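Local coordinates for prolyl 4-hydroxylase alpha subunit Fe(2+) 2OG dioxygenase domain-containing protein (Burkholderia ambifaria, PDB 3W21), which is probably an Fe(II)- and 2-oxoglutarate-dependent dioxygenase of the prolyl 4-hydroxylase type, with zinc and 2-oxoglutarate bound in its active-site pocket, at residues A[34-39]-A[239-244]. Residues are numbered along the deposited sequence; the frame is centred on the assembly and turned at random.
Sequences EADAIV and LFQSKN. With AKG (2-oxoglutaric acid), chain D.
Ile38 and Leu239 form a hydrogen-bonded antiparallel pair: Ile38 N donates to Leu239 O over 2.7 Å. Leu239 N returns a bond to Ile38 O at 2.9 Å. Beyond them Gln241 N reaches Asp36 O at 3.2 Å, and this bond and that of Ile38 N flank the non-hydrogen-bonded pair of Ala37 and Phe240. Two CA-H...O contacts supplement these bonds, Ala37 CA lying 3.1 Å from Leu239 O and Phe240 CA 3.5 Å from Asp36 O. Next to them Asp36 and Ala37 both pair with Met10 in a classic beta bulge, and the Asp36 carboxylate turns to Arg11 in a salt bridge.

On one face of the sheet Ala37 CB meets Phe240 CB at 4.0 Å. With chi1 at 67°, Phe240 CG is wedged between the two backbone branches and the ring swings off the strand pair. It points its edge at 2-oxoglutarate, with CZ 3.7 Å from O2 of the ligand, and packs edge-to-face with the zinc ligand His246. The other face carries Ile38 and Leu239, covered by helix 23-31. Strand 37-41 thus extends the sheet at the edge of strand 236-241, whose Phe240 lines the metal and 2-oxoglutarate pocket and which pairs on its other side with strand 178-183, consistent with a strand of the double-stranded beta-helix of 2-oxoglutarate dioxygenases.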
loop_
_atom_site.group_PDB
_atom_site.type_symbol
_atom_site.label_atom_id
_atom_site.label_comp_id
_atom_site.label_asym_id
_atom_site.label_seq_id
_atom_site.Cartn_x
_atom_site.Cartn_y
_atom_site.Cartn_z
ATOM N N GLU A 34 -19.922 -24.018 -15.828
ATOM C CA GLU A 34 -20.243 -25.417 -16.200
ATOM C C GLU A 34 -19.917 -26.356 -15.047
ATOM O O GLU A 34 -20.160 -27.558 -15.154
ATOM C CB GLU A 34 -19.392 -25.831 -17.413
ATOM C CG GLU A 34 -19.973 -25.285 -18.693
ATOM C CD GLU A 34 -18.994 -25.415 -19.857
ATOM O OE1 GLU A 34 -17.948 -26.092 -19.686
ATOM O OE2 GLU A 34 -19.270 -24.803 -20.908
ATOM N N ALA A 35 -19.371 -25.820 -13.941
ATOM C CA ALA A 35 -19.052 -26.672 -12.768
ATOM C C ALA A 35 -19.031 -25.780 -11.525
ATOM O O ALA A 35 -18.794 -24.553 -11.637
ATOM C CB ALA A 35 -17.667 -27.348 -12.951
ATOM N N ASP A 36 -19.220 -26.379 -10.350
ATOM C CA ASP A 36 -19.234 -25.571 -9.131
ATOM C C ASP A 36 -17.909 -25.724 -8.413
ATOM O O ASP A 36 -17.451 -24.803 -7.799
ATOM C CB ASP A 36 -20.431 -25.911 -8.258
ATOM C CG ASP A 36 -21.755 -25.671 -8.995
ATOM O OD1 ASP A 36 -22.009 -24.485 -9.319
ATOM O OD2 ASP A 36 -22.496 -26.663 -9.279
ATOM N N ALA A 37 -17.292 -26.877 -8.543
ATOM C CA ALA A 37 -16.017 -27.184 -7.938
ATOM C C ALA A 37 -15.335 -28.269 -8.773
ATOM O O ALA A 37 -16.022 -29.138 -9.346
ATOM C CB ALA A 37 -16.233 -27.688 -6.523
ATOM N N ILE A 38 -14.010 -28.202 -8.885
ATOM C CA ILE A 38 -13.248 -29.291 -9.569
ATOM C C ILE A 38 -12.058 -29.705 -8.700
ATOM O O ILE A 38 -11.364 -28.850 -8.191
ATOM C CB ILE A 38 -12.741 -28.842 -10.929
ATOM C CG1 ILE A 38 -13.937 -28.476 -11.817
ATOM C CG2 ILE A 38 -11.866 -29.945 -11.593
ATOM C CD1 ILE A 38 -13.521 -27.972 -13.175
ATOM N N VAL A 39 -11.877 -31.007 -8.478
ATOM C CA VAL A 39 -10.770 -31.500 -7.640
ATOM C C VAL A 39 -9.850 -32.315 -8.554
ATOM O O VAL A 39 -10.331 -33.226 -9.232
ATOM C CB VAL A 39 -11.319 -32.329 -6.430
ATOM C CG1 VAL A 39 -10.190 -32.950 -5.565
ATOM C CG2 VAL A 39 -12.119 -31.424 -5.550
ATOM N N LEU A 239 -10.482 -26.354 -7.001
ATOM C CA LEU A 239 -10.846 -25.116 -7.698
ATOM C C LEU A 239 -12.394 -24.994 -7.531
ATOM O O LEU A 239 -13.144 -25.970 -7.724
ATOM C CB LEU A 239 -10.501 -25.274 -9.179
ATOM C CG LEU A 239 -9.002 -25.433 -9.432
ATOM C CD1 LEU A 239 -8.830 -25.757 -10.914
ATOM C CD2 LEU A 239 -8.332 -24.108 -9.038
ATOM N N PHE A 240 -12.865 -23.813 -7.170
ATOM C CA PHE A 240 -14.300 -23.653 -6.921
ATOM C C PHE A 240 -14.736 -22.202 -7.044
ATOM O O PHE A 240 -13.903 -21.293 -6.974
ATOM C CB PHE A 240 -14.651 -24.181 -5.517
ATOM C CG PHE A 240 -14.044 -23.355 -4.378
ATOM C CD1 PHE A 240 -12.721 -23.518 -4.013
ATOM C CD2 PHE A 240 -14.848 -22.454 -3.647
ATOM C CE1 PHE A 240 -12.143 -22.772 -2.981
ATOM C CE2 PHE A 240 -14.273 -21.711 -2.627
ATOM C CZ PHE A 240 -12.947 -21.884 -2.279
ATOM N N GLN A 241 -16.060 -21.999 -7.206
ATOM C CA GLN A 241 -16.629 -20.659 -7.367
ATOM C C GLN A 241 -16.787 -20.126 -5.917
ATOM O O GLN A 241 -17.608 -20.655 -5.118
ATOM C CB GLN A 241 -17.983 -20.757 -8.059
ATOM C CG GLN A 241 -17.832 -21.210 -9.511
ATOM C CD GLN A 241 -19.042 -20.900 -10.401
ATOM O OE1 GLN A 241 -19.420 -21.710 -11.272
ATOM N NE2 GLN A 241 -19.696 -19.784 -10.148
ATOM N N SER A 242 -15.946 -19.175 -5.548
ATOM C CA SER A 242 -15.807 -18.770 -4.126
ATOM C C SER A 242 -16.959 -17.857 -3.650
ATOM O O SER A 242 -17.070 -17.579 -2.441
ATOM C CB SER A 242 -14.448 -18.090 -3.902
ATOM O OG SER A 242 -14.426 -16.854 -4.673
ATOM N N LYS A 243 -17.820 -17.409 -4.551
ATOM C CA LYS A 243 -19.040 -16.681 -4.122
ATOM C C LYS A 243 -20.113 -17.596 -3.449
ATOM O O LYS A 243 -20.944 -17.102 -2.719
ATOM C CB LYS A 243 -19.627 -15.917 -5.303
ATOM C CG LYS A 243 -18.839 -14.622 -5.546
ATOM C CD LYS A 243 -19.467 -13.812 -6.701
ATOM C CE LYS A 243 -20.868 -13.366 -6.444
ATOM N NZ LYS A 243 -21.094 -12.725 -5.109
ATOM N N ASN A 244 -20.060 -18.909 -3.678
ATOM C CA ASN A 244 -20.929 -19.850 -2.961
ATOM C C ASN A 244 -20.482 -19.993 -1.544
ATOM O O ASN A 244 -19.311 -20.173 -1.306
ATOM C CB ASN A 244 -20.900 -21.197 -3.654
ATOM C CG ASN A 244 -21.723 -21.151 -4.919
ATOM O OD1 ASN A 244 -22.911 -21.391 -4.906
ATOM N ND2 ASN A 244 -21.138 -20.767 -5.943
HETATM C C1 AKG D . -10.622 -20.493 0.444
HETATM O O1 AKG D . -11.242 -19.403 0.327
HETATM O O2 AKG D . -9.894 -20.965 -0.474
HETATM C C2 AKG D . -10.806 -21.225 1.715
HETATM O O5 AKG D . -11.884 -21.206 2.303
HETATM C C3 AKG D . -9.659 -21.994 2.321
HETATM C C4 AKG D . -9.418 -23.297 1.556
HETATM C C5 AKG D . -8.281 -24.025 2.239
HETATM O O3 AKG D . -8.559 -25.153 2.697
HETATM O O4 AKG D . -7.132 -23.495 2.344
#